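Local structure of 24-sterol C-methyltransferase (Haloferax volcanii, 6F5Z) at residues E145-H150 / R214-L219; S109-Y114 / H150-H155. The protein is a putative S-adenosylmethionine-dependent methyltransferase that forms a complex with the activator Trm112 and binds S-adenosyl-L-homocysteine. All coordinates share one frame; numbering follows the deposited sequence. Where two conformers were deposited one is given.

Contact 1 of 2, residues E145-H150 / R214-L219; sequences ENVHSH and RTFGTL
N146 and F216 bring the two backbones nearest each other, with 6.1 Å between N146 CA and F216 CA. N146 is the centre of an inverse gamma turn. The chain then winds through V147 to H150 with helical backbone angles. On the other side, helix 206-216 ends at F216. G217 breaks it with a positive phi of 58°, and strand 218-224 starts at T218.

F216 carries the contact. Its CG lies anti to the carbonyl carbon (chi1 -63°), which sends the ring out to the 145-150 loop. E145 O sits over one face of the ring, offset toward the rim, 3.4 Å from F216 CZ. N146 OD1 approaches F216 CD2 obliquely at 3.7 Å, with amide and ring planes 57° apart. V147 adds an apolar touch, CG1 to F216 CE2 at 4.0 Å. The H148 ring lies at the rim of the F216 ring. Its modelled position is one of two conformers and comes too close to F216, so its details are doubtful.

The loop is braced by its own bonds and by helix 165-174. N146 O takes two bonds, from S149 OG at 2.7 Å and from S149 N at 2.9 Å. N146 ND2 is tied to N141 O, and the carboxylate of E145 bonds to H165 N of that helix. These ties probably help to keep the loop beside the ring.

The contact joins the loop after strand 134-140 to the helix-to-strand turn before strand 218-224. Strand 218-224, inserted antiparallel between strands 134-140 and 178-185, is characteristic of the class I, Rossmann-like methyltransferase fold.

Contact 2 of 2, residues S109-Y114 / H150-H155; sequences SMEAFY and HEWQEH. With SAH (S-adenosyl-L-homocysteine), chain G.
W152 meets E111 and Y114 beside the S-adenosyl-L-homocysteine pocket of a Rossmann-like methyltransferase fold. E111 and Y114 follow the end of strand 104-110. W152 belongs to a short 3-10 segment in the loop after strand 134-140. The backbones stay apart, with Y114 CA and Q153 CA 10.9 Å from each other, so side chains must span the distance.

The contacts across are van der Waals ones, gathered at one corner of the indole. Y114 OH comes to the ring edge, near its plane, 4.1 Å from W152 CZ3. E111 OE2 approaches the same W152 CZ3 obliquely at 4.2 Å. The carboxylate and indole planes are 61° apart. The E111 chain is bent at chi2 (-73°), which turns its carboxylate to the tryptophan and the tyrosine.

Hydrogen bonding fixes the polar ends on the strand side. Y114 OH donates to E111 OE1 at 2.6 Å, arriving from above the carboxylate plane, 51° out of it. The backbone N141 N also bonds to E111 OE1. Two bonds thus grip this one oxygen of a buried residue and probably limit the carboxylate's freedom to turn. With the E111 side chain cut back to an alanine, Y114 OH and the N141 backbone N would probably lose their shared acceptor, and a gap would be likely to open beside W152.

Residues 110-112 also touch the ligand. The amino nitrogen N of the ligand donates to M110 O at 2.9 Å. The ligand is also hydrogen-bonded to H23 ND1 and D69 OD1. E111 O lies 3.3 Å from ligand C5', and E111 CB packs on ligand CG. At the ribose, A112 CB rests 3.5 Å from the ring oxygen O4'.

How the contacts relate
Contact 1 lies near the surface and contact 2 is buried. Both use the loop between strand 134-140 and helix 165-174; their segments adjoin at H150, which touches neither partner. Their other segments flank strands of one sheet: the end of helix 206-216 leading into 218-224 in contact 1, and the end of 104-110 and the residues after it in contact 2. They touch where T218 OG1 lies 4.1 Å from M110 CE. In contact 1 a phenylalanine ring gathers backbone and side-chain groups of the loop. In contact 2 the roles are reversed, and the loop offers a tryptophan to a hydrogen-bonded glutamate and tyrosine. Of the two, contact 2 also includes residues that bind S-adenosyl-L-homocysteine.

Contact 1 of 2, residues E145-H150 / R214-L219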
ATOM      1  N   GLU B 145       3.954 -19.160   5.243  1.00 17.97           N
ATOM      2  CA  GLU B 145       3.867 -18.889   6.673  1.00 17.31           C
ATOM      3  C   GLU B 145       2.551 -19.402   7.284  1.00 21.51           C
ATOM      4  O   GLU B 145       2.515 -19.643   8.507  1.00 22.38           O
ATOM      5  CB  GLU B 145       4.047 -17.388   6.948  1.00 18.71           C
ATOM      6  CG  GLU B 145       5.463 -16.895   6.658  1.00 21.78           C
ATOM      7  CD  GLU B 145       5.714 -16.420   5.232  1.00 21.01           C
ATOM      8  OE1 GLU B 145       4.989 -16.843   4.308  1.00 19.83           O
ATOM      9  OE2 GLU B 145       6.651 -15.618   5.045  1.00 22.36           O
ATOM     10  N   ASN B 146       1.483 -19.549   6.469  1.00 17.71           N
ATOM     11  CA  ASN B 146       0.195 -20.029   7.013  1.00 17.53           C
ATOM     12  C   ASN B 146       0.282 -21.560   7.028  1.00 19.26           C
ATOM     13  O   ASN B 146      -0.134 -22.240   6.098  1.00 18.61           O
ATOM     14  CB  ASN B 146      -0.984 -19.503   6.200  1.00 16.31           C
ATOM     15  CG  ASN B 146      -2.318 -19.996   6.706  1.00 25.84           C
ATOM     16  OD1 ASN B 146      -2.421 -20.573   7.805  1.00 26.43           O
ATOM     17  ND2 ASN B 146      -3.350 -19.835   5.885  1.00 22.22           N
ATOM     18  N   VAL B 147       0.879 -22.094   8.109  1.00 20.57           N
ATOM     19  CA  VAL B 147       1.197 -23.519   8.183  1.00 21.55           C
ATOM     20  C   VAL B 147      -0.057 -24.404   8.001  1.00 22.53           C
ATOM     21  O   VAL B 147       0.028 -25.456   7.360  1.00 21.85           O
ATOM     22  CB  VAL B 147       2.030 -23.860   9.448  1.00 27.81           C
ATOM     23  CG1 VAL B 147       1.355 -23.370  10.721  1.00 28.67           C
ATOM     24  CG2 VAL B 147       2.374 -25.352   9.532  1.00 28.49           C
ATOM     25  N   HIS B 148      -1.212 -23.932   8.500  1.00 21.86           N
ATOM     26  CA  HIS B 148      -2.501 -24.611   8.412  0.50 23.16           C
ATOM     27  C   HIS B 148      -2.988 -24.788   6.966  1.00 25.80           C
ATOM     28  O   HIS B 148      -3.857 -25.622   6.691  1.00 27.91           O
ATOM     29  CB  HIS B 148      -3.540 -23.806   9.205  0.50 24.82           C
ATOM     30  CG  HIS B 148      -2.982 -23.112  10.405  0.50 28.57           C
ATOM     31  ND1 HIS B 148      -2.386 -21.869  10.302  0.50 30.31           N
ATOM     32  CD2 HIS B 148      -2.909 -23.526  11.694  0.50 30.81           C
ATOM     33  CE1 HIS B 148      -2.008 -21.556  11.532  0.50 30.17           C
ATOM     34  NE2 HIS B 148      -2.317 -22.507  12.405  0.50 30.25           N
ATOM     35  N   SER B 149      -2.446 -23.979   6.020  1.00 20.52           N
ATOM     36  CA  SER B 149      -2.885 -24.068   4.628  1.00 18.74           C
ATOM     37  C   SER B 149      -2.128 -25.094   3.847  1.00 21.44           C
ATOM     38  O   SER B 149      -2.531 -25.409   2.734  1.00 22.04           O
ATOM     39  CB  SER B 149      -2.750 -22.716   3.921  1.00 18.96           C
ATOM     40  OG  SER B 149      -1.403 -22.324   3.689  1.00 19.50           O
ATOM     41  N   HIS B 150      -0.988 -25.561   4.372  1.00 20.66           N
ATOM     42  CA  HIS B 150      -0.134 -26.469   3.594  1.00 21.09           C
ATOM     43  C   HIS B 150      -0.901 -27.717   3.123  1.00 26.90           C
ATOM     44  O   HIS B 150      -0.821 -28.098   1.945  1.00 26.58           O
ATOM     45  CB  HIS B 150       1.092 -26.881   4.407  1.00 21.64           C
ATOM     46  CG  HIS B 150       2.022 -25.763   4.750  1.00 23.64           C
ATOM     47  ND1 HIS B 150       3.172 -25.997   5.455  1.00 25.21           N
ATOM     48  CD2 HIS B 150       1.937 -24.436   4.480  1.00 24.43           C
ATOM     49  CE1 HIS B 150       3.755 -24.815   5.611  1.00 24.75           C
ATOM     50  NE2 HIS B 150       3.050 -23.853   5.027  1.00 23.90           N
ATOM     51  N   ARG B 214      -6.628 -15.016  13.461  1.00 16.06           N
ATOM     52  CA  ARG B 214      -6.357 -13.731  14.114  1.00 16.78           C
ATOM     53  C   ARG B 214      -4.917 -13.311  13.911  1.00 19.16           C
ATOM     54  O   ARG B 214      -4.670 -12.098  13.908  1.00 19.18           O
ATOM     55  CB  ARG B 214      -6.692 -13.790  15.631  1.00 16.73           C
ATOM     56  CG  ARG B 214      -8.117 -14.272  15.968  1.00 19.94           C
ATOM     57  CD  ARG B 214      -9.249 -13.433  15.379  1.00 19.99           C
ATOM     58  NE  ARG B 214     -10.491 -13.681  16.100  1.00 17.64           N
ATOM     59  CZ  ARG B 214     -11.550 -14.342  15.627  1.00 19.63           C
ATOM     60  NH1 ARG B 214     -11.565 -14.789  14.366  1.00 14.55           N
ATOM     61  NH2 ARG B 214     -12.600 -14.574  16.413  1.00 20.68           N
ATOM     62  N   THR B 215      -3.972 -14.261  13.721  1.00 16.95           N
ATOM     63  CA  THR B 215      -2.551 -13.927  13.611  1.00 17.64           C
ATOM     64  C   THR B 215      -2.087 -13.890  12.168  1.00 20.61           C
ATOM     65  O   THR B 215      -1.557 -12.865  11.742  1.00 21.10           O
ATOM     66  CB  THR B 215      -1.711 -14.886  14.473  1.00 23.44           C
ATOM     67  OG1 THR B 215      -2.164 -14.825  15.829  1.00 24.56           O
ATOM     68  CG2 THR B 215      -0.227 -14.570  14.438  1.00 22.87           C
ATOM     69  N   PHE B 216      -2.200 -15.006  11.442  1.00 17.79           N
ATOM     70  CA  PHE B 216      -1.722 -15.076  10.048  1.00 16.99           C
ATOM     71  C   PHE B 216      -2.700 -14.370   9.105  1.00 20.44           C
ATOM     72  O   PHE B 216      -2.323 -13.483   8.342  1.00 19.61           O
ATOM     73  CB  PHE B 216      -1.563 -16.538   9.591  1.00 18.67           C
ATOM     74  CG  PHE B 216      -0.533 -17.357  10.344  1.00 20.96           C
ATOM     75  CD1 PHE B 216       0.553 -16.745  10.948  1.00 24.71           C
ATOM     76  CD2 PHE B 216      -0.670 -18.738  10.475  1.00 21.36           C
ATOM     77  CE1 PHE B 216       1.537 -17.496  11.611  1.00 25.31           C
ATOM     78  CE2 PHE B 216       0.332 -19.502  11.102  1.00 24.20           C
ATOM     79  CZ  PHE B 216       1.428 -18.871  11.670  1.00 23.16           C
ATOM     80  N   GLY B 217      -3.956 -14.776   9.140  1.00 15.30           N
ATOM     81  CA  GLY B 217      -4.955 -14.176   8.252  1.00 14.44           C
ATOM     82  C   GLY B 217      -4.602 -14.305   6.771  1.00 17.57           C
ATOM     83  O   GLY B 217      -3.957 -15.273   6.339  1.00 16.49           O
ATOM     84  N   THR B 218      -5.055 -13.326   5.988  1.00 14.15           N
ATOM     85  CA  THR B 218      -4.853 -13.275   4.544  1.00 13.27           C
ATOM     86  C   THR B 218      -3.606 -12.463   4.235  1.00 14.27           C
ATOM     87  O   THR B 218      -3.441 -11.360   4.754  1.00 15.91           O
ATOM     88  CB  THR B 218      -6.072 -12.577   3.899  1.00 15.03           C
ATOM     89  OG1 THR B 218      -7.229 -13.409   4.119  1.00 15.55           O
ATOM     90  CG2 THR B 218      -5.940 -12.387   2.399  1.00 15.82           C
ATOM     91  N   LEU B 219      -2.747 -12.998   3.353  1.00 12.77           N
ATOM     92  CA  LEU B 219      -1.579 -12.224   2.937  1.00 13.87           C
ATOM     93  C   LEU B 219      -2.000 -11.308   1.780  1.00 14.19           C
ATOM     94  O   LEU B 219      -2.617 -11.761   0.814  1.00 13.69           O
ATOM     95  CB  LEU B 219      -0.492 -13.208   2.432  1.00 12.99           C
ATOM     96  CG  LEU B 219       0.672 -12.566   1.620  1.00 14.88           C
ATOM     97  CD1 LEU B 219       1.491 -11.643   2.489  1.00 16.17           C
ATOM     98  CD2 LEU B 219       1.627 -13.663   1.120  1.00 14.42           C
TER

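Contact 2 of 2, residues S109-Y114 / H150-H155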
ATOM      1  N   SER B 109      -7.068  -9.726  -7.210  1.00 14.08           N
ATOM      2  CA  SER B 109      -7.258 -11.163  -7.186  1.00 14.15           C
ATOM      3  C   SER B 109      -7.289 -11.640  -5.736  1.00 15.52           C
ATOM      4  O   SER B 109      -6.385 -11.335  -4.960  1.00 15.89           O
ATOM      5  CB  SER B 109      -6.197 -11.873  -8.014  1.00 14.72           C
ATOM      6  OG  SER B 109      -6.398 -13.280  -7.990  1.00 17.21           O
ATOM      7  N   MET B 110      -8.315 -12.413  -5.380  1.00 13.36           N
ATOM      8  CA  MET B 110      -8.405 -12.967  -4.019  1.00 13.28           C
ATOM      9  C   MET B 110      -8.567 -14.493  -4.135  1.00 16.30           C
ATOM     10  O   MET B 110      -9.448 -14.985  -4.872  1.00 14.76           O
ATOM     11  CB  MET B 110      -9.625 -12.389  -3.277  1.00 15.77           C
ATOM     12  CG  MET B 110     -10.005 -13.111  -1.986  1.00 17.63           C
ATOM     13  SD  MET B 110      -8.753 -12.857  -0.704  1.00 19.62           S
ATOM     14  CE  MET B 110      -9.584 -13.525   0.755  1.00 17.63           C
ATOM     15  N   GLU B 111      -7.729 -15.221  -3.394  1.00 14.65           N
ATOM     16  CA  GLU B 111      -7.834 -16.671  -3.293  1.00 15.37           C
ATOM     17  C   GLU B 111      -7.831 -17.356  -4.661  1.00 16.23           C
ATOM     18  O   GLU B 111      -8.486 -18.411  -4.800  1.00 15.96           O
ATOM     19  CB  GLU B 111      -9.115 -17.019  -2.480  1.00 16.46           C
ATOM     20  CG  GLU B 111      -8.906 -16.823  -0.990  1.00 15.34           C
ATOM     21  CD  GLU B 111      -8.032 -17.928  -0.430  1.00 23.29           C
ATOM     22  OE1 GLU B 111      -6.811 -17.939  -0.728  1.00 19.54           O
ATOM     23  OE2 GLU B 111      -8.585 -18.852   0.208  1.00 24.18           O
ATOM     24  N   ALA B 112      -7.001 -16.888  -5.607  1.00 13.94           N
ATOM     25  CA  ALA B 112      -6.979 -17.488  -6.945  1.00 16.13           C
ATOM     26  C   ALA B 112      -5.596 -17.559  -7.520  1.00 17.34           C
ATOM     27  O   ALA B 112      -5.306 -18.421  -8.332  1.00 16.35           O
ATOM     28  CB  ALA B 112      -7.854 -16.674  -7.903  1.00 16.52           C
ATOM     29  N   PHE B 113      -4.737 -16.591  -7.168  1.00 15.18           N
ATOM     30  CA  PHE B 113      -3.458 -16.480  -7.857  1.00 13.50           C
ATOM     31  C   PHE B 113      -2.605 -17.737  -7.818  1.00 16.52           C
ATOM     32  O   PHE B 113      -1.954 -18.049  -8.820  1.00 17.38           O
ATOM     33  CB  PHE B 113      -2.661 -15.275  -7.338  1.00 14.50           C
ATOM     34  CG  PHE B 113      -1.275 -15.149  -7.916  1.00 15.13           C
ATOM     35  CD1 PHE B 113      -1.079 -14.576  -9.163  1.00 17.14           C
ATOM     36  CD2 PHE B 113      -0.174 -15.674  -7.241  1.00 16.06           C
ATOM     37  CE1 PHE B 113       0.216 -14.490  -9.702  1.00 17.14           C
ATOM     38  CE2 PHE B 113       1.112 -15.612  -7.793  1.00 18.20           C
ATOM     39  CZ  PHE B 113       1.293 -15.012  -9.005  1.00 16.74           C
ATOM     40  N   TYR B 114      -2.636 -18.423  -6.691  1.00 14.84           N
ATOM     41  CA  TYR B 114      -1.775 -19.574  -6.481  1.00 15.54           C
ATOM     42  C   TYR B 114      -2.245 -20.798  -7.269  1.00 17.97           C
ATOM     43  O   TYR B 114      -1.553 -21.819  -7.226  1.00 19.02           O
ATOM     44  CB  TYR B 114      -1.608 -19.842  -5.002  1.00 16.20           C
ATOM     45  CG  TYR B 114      -2.914 -19.911  -4.245  1.00 16.16           C
ATOM     46  CD1 TYR B 114      -3.659 -21.085  -4.212  1.00 17.58           C
ATOM     47  CD2 TYR B 114      -3.372 -18.827  -3.497  1.00 16.26           C
ATOM     48  CE1 TYR B 114      -4.831 -21.184  -3.471  1.00 18.35           C
ATOM     49  CE2 TYR B 114      -4.563 -18.902  -2.772  1.00 16.36           C
ATOM     50  CZ  TYR B 114      -5.283 -20.090  -2.741  1.00 18.57           C
ATOM     51  OH  TYR B 114      -6.422 -20.212  -1.968  1.00 20.60           O
ATOM     52  N   HIS B 150      -0.988 -25.561   4.372  1.00 20.66           N
ATOM     53  CA  HIS B 150      -0.134 -26.469   3.594  1.00 21.09           C
ATOM     54  C   HIS B 150      -0.901 -27.717   3.123  1.00 26.90           C
ATOM     55  O   HIS B 150      -0.821 -28.098   1.945  1.00 26.58           O
ATOM     56  CB  HIS B 150       1.092 -26.881   4.407  1.00 21.64           C
ATOM     57  CG  HIS B 150       2.022 -25.763   4.750  1.00 23.64           C
ATOM     58  ND1 HIS B 150       3.172 -25.997   5.455  1.00 25.21           N
ATOM     59  CD2 HIS B 150       1.937 -24.436   4.480  1.00 24.43           C
ATOM     60  CE1 HIS B 150       3.755 -24.815   5.611  1.00 24.75           C
ATOM     61  NE2 HIS B 150       3.050 -23.853   5.027  1.00 23.90           N
ATOM     62  N   GLU B 151      -1.734 -28.282   4.016  1.00 23.74           N
ATOM     63  CA  GLU B 151      -2.518 -29.479   3.704  1.00 24.84           C
ATOM     64  C   GLU B 151      -3.578 -29.266   2.626  1.00 27.33           C
ATOM     65  O   GLU B 151      -4.132 -30.246   2.151  1.00 25.72           O
ATOM     66  CB  GLU B 151      -3.144 -30.086   4.975  1.00 27.11           C
ATOM     67  CG  GLU B 151      -4.273 -29.256   5.569  1.00 40.22           C
ATOM     68  CD  GLU B 151      -4.477 -29.457   7.058  1.00 70.82           C
ATOM     69  OE1 GLU B 151      -3.851 -28.715   7.851  1.00 56.93           O
ATOM     70  OE2 GLU B 151      -5.266 -30.355   7.430  1.00 71.90           O
ATOM     71  N   TRP B 152      -3.864 -28.006   2.214  1.00 23.70           N
ATOM     72  CA  TRP B 152      -4.896 -27.778   1.206  1.00 23.23           C
ATOM     73  C   TRP B 152      -4.594 -28.448  -0.121  1.00 23.06           C
ATOM     74  O   TRP B 152      -5.523 -28.833  -0.821  1.00 24.22           O
ATOM     75  CB  TRP B 152      -5.202 -26.280   0.992  1.00 22.89           C
ATOM     76  CG  TRP B 152      -5.663 -25.542   2.216  1.00 24.79           C
ATOM     77  CD1 TRP B 152      -5.977 -26.062   3.443  1.00 27.43           C
ATOM     78  CD2 TRP B 152      -5.942 -24.137   2.289  1.00 25.02           C
ATOM     79  NE1 TRP B 152      -6.391 -25.055   4.291  1.00 27.67           N
ATOM     80  CE2 TRP B 152      -6.388 -23.865   3.602  1.00 28.53           C
ATOM     81  CE3 TRP B 152      -5.796 -23.071   1.386  1.00 25.69           C
ATOM     82  CZ2 TRP B 152      -6.694 -22.570   4.028  1.00 27.56           C
ATOM     83  CZ3 TRP B 152      -6.126 -21.794   1.803  1.00 27.05           C
ATOM     84  CH2 TRP B 152      -6.575 -21.557   3.108  1.00 27.67           C
ATOM     85  N   GLN B 153      -3.305 -28.623  -0.451  1.00 21.05           N
ATOM     86  CA  GLN B 153      -2.914 -29.259  -1.699  1.00 20.99           C
ATOM     87  C   GLN B 153      -3.432 -30.721  -1.786  1.00 25.50           C
ATOM     88  O   GLN B 153      -3.731 -31.190  -2.892  1.00 26.23           O
ATOM     89  CB  GLN B 153      -1.402 -29.134  -1.924  1.00 22.23           C
ATOM     90  CG  GLN B 153      -0.901 -29.831  -3.187  1.00 23.94           C
ATOM     91  CD  GLN B 153      -1.417 -29.179  -4.454  1.00 26.43           C
ATOM     92  OE1 GLN B 153      -2.511 -29.481  -4.981  1.00 26.49           O
ATOM     93  NE2 GLN B 153      -0.621 -28.263  -4.961  1.00 20.67           N
ATOM     94  N   GLU B 154      -3.643 -31.370  -0.627  1.00 24.88           N
ATOM     95  CA  GLU B 154      -4.143 -32.772  -0.541  1.00 27.03           C
ATOM     96  C   GLU B 154      -5.563 -32.977  -1.060  1.00 35.10           C
ATOM     97  O   GLU B 154      -5.934 -34.105  -1.413  1.00 35.88           O
ATOM     98  CB  GLU B 154      -4.049 -33.288   0.902  1.00 29.03           C
ATOM     99  CG  GLU B 154      -2.635 -33.559   1.387  1.00 40.34           C
ATOM    100  CD  GLU B 154      -2.528 -34.042   2.826  1.00 70.18           C
ATOM    101  OE1 GLU B 154      -3.460 -34.732   3.301  1.00 72.08           O
ATOM    102  OE2 GLU B 154      -1.497 -33.746   3.472  1.00 65.96           O
ATOM    103  N   HIS B 155      -6.379 -31.920  -1.082  1.00 30.02           N
ATOM    104  CA  HIS B 155      -7.735 -32.087  -1.595  1.00 29.84           C
ATOM    105  C   HIS B 155      -7.985 -31.300  -2.873  1.00 31.30           C
ATOM    106  O   HIS B 155      -9.128 -31.174  -3.308  1.00 30.93           O
ATOM    107  CB  HIS B 155      -8.768 -31.778  -0.511  1.00 31.38           C
ATOM    108  CG  HIS B 155      -8.798 -30.350  -0.083  1.00 35.13           C
ATOM    109  ND1 HIS B 155      -8.207 -29.944   1.100  1.00 37.48           N
ATOM    110  CD2 HIS B 155      -9.405 -29.287  -0.663  1.00 36.82           C
ATOM    111  CE1 HIS B 155      -8.457 -28.645   1.195  1.00 36.75           C
ATOM    112  NE2 HIS B 155      -9.154 -28.200   0.141  1.00 37.08           N
TER
HETATM  113  N   SAH G 302     -12.089 -14.464  -5.834  1.00 16.14           N
HETATM  114  CA  SAH G 302     -13.220 -15.327  -5.399  1.00 16.51           C
HETATM  115  CB  SAH G 302     -13.095 -16.836  -5.850  1.00 16.79           C
HETATM  116  CG  SAH G 302     -11.896 -17.548  -5.230  1.00 16.66           C
HETATM  117  SD  SAH G 302     -11.831 -19.294  -5.776  1.00 18.64           S
HETATM  118  C   SAH G 302     -13.426 -15.281  -3.862  1.00 19.61           C
HETATM  119  O   SAH G 302     -12.609 -14.485  -3.228  1.00 18.62           O
HETATM  120  OXT SAH G 302     -14.290 -15.925  -3.312  1.00 19.41           O
HETATM  121  C5' SAH G 302     -10.688 -19.247  -7.178  1.00 18.81           C
HETATM  122  C4' SAH G 302     -11.328 -18.763  -8.467  1.00 17.68           C
HETATM  123  O4' SAH G 302     -10.282 -18.664  -9.468  1.00 19.14           O
HETATM  124  C3' SAH G 302     -12.354 -19.770  -8.998  1.00 20.44           C
HETATM  125  O3' SAH G 302     -13.595 -19.155  -9.345  1.00 21.78           O
HETATM  126  C2' SAH G 302     -11.612 -20.470 -10.142  1.00 20.64           C
HETATM  127  O2' SAH G 302     -12.439 -20.972 -11.189  1.00 20.81           O
HETATM  128  C1' SAH G 302     -10.667 -19.375 -10.634  1.00 19.36           C
HETATM  129  N9  SAH G 302      -9.448 -19.866 -11.280  1.00 18.34           N
HETATM  130  C8  SAH G 302      -8.525 -20.737 -10.752  1.00 20.31           C
HETATM  131  N7  SAH G 302      -7.500 -20.967 -11.536  1.00 20.60           N
HETATM  132  C5  SAH G 302      -7.759 -20.190 -12.655  1.00 19.08           C
HETATM  133  C6  SAH G 302      -7.052 -19.990 -13.863  1.00 22.20           C
HETATM  134  N6  SAH G 302      -5.903 -20.608 -14.169  1.00 24.79           N
HETATM  135  N1  SAH G 302      -7.594 -19.151 -14.780  1.00 20.34           N
HETATM  136  C2  SAH G 302      -8.775 -18.575 -14.512  1.00 17.90           C
HETATM  137  N3  SAH G 302      -9.530 -18.686 -13.416  1.00 18.96           N
HETATM  138  C4  SAH G 302      -8.961 -19.510 -12.512  1.00 17.93           C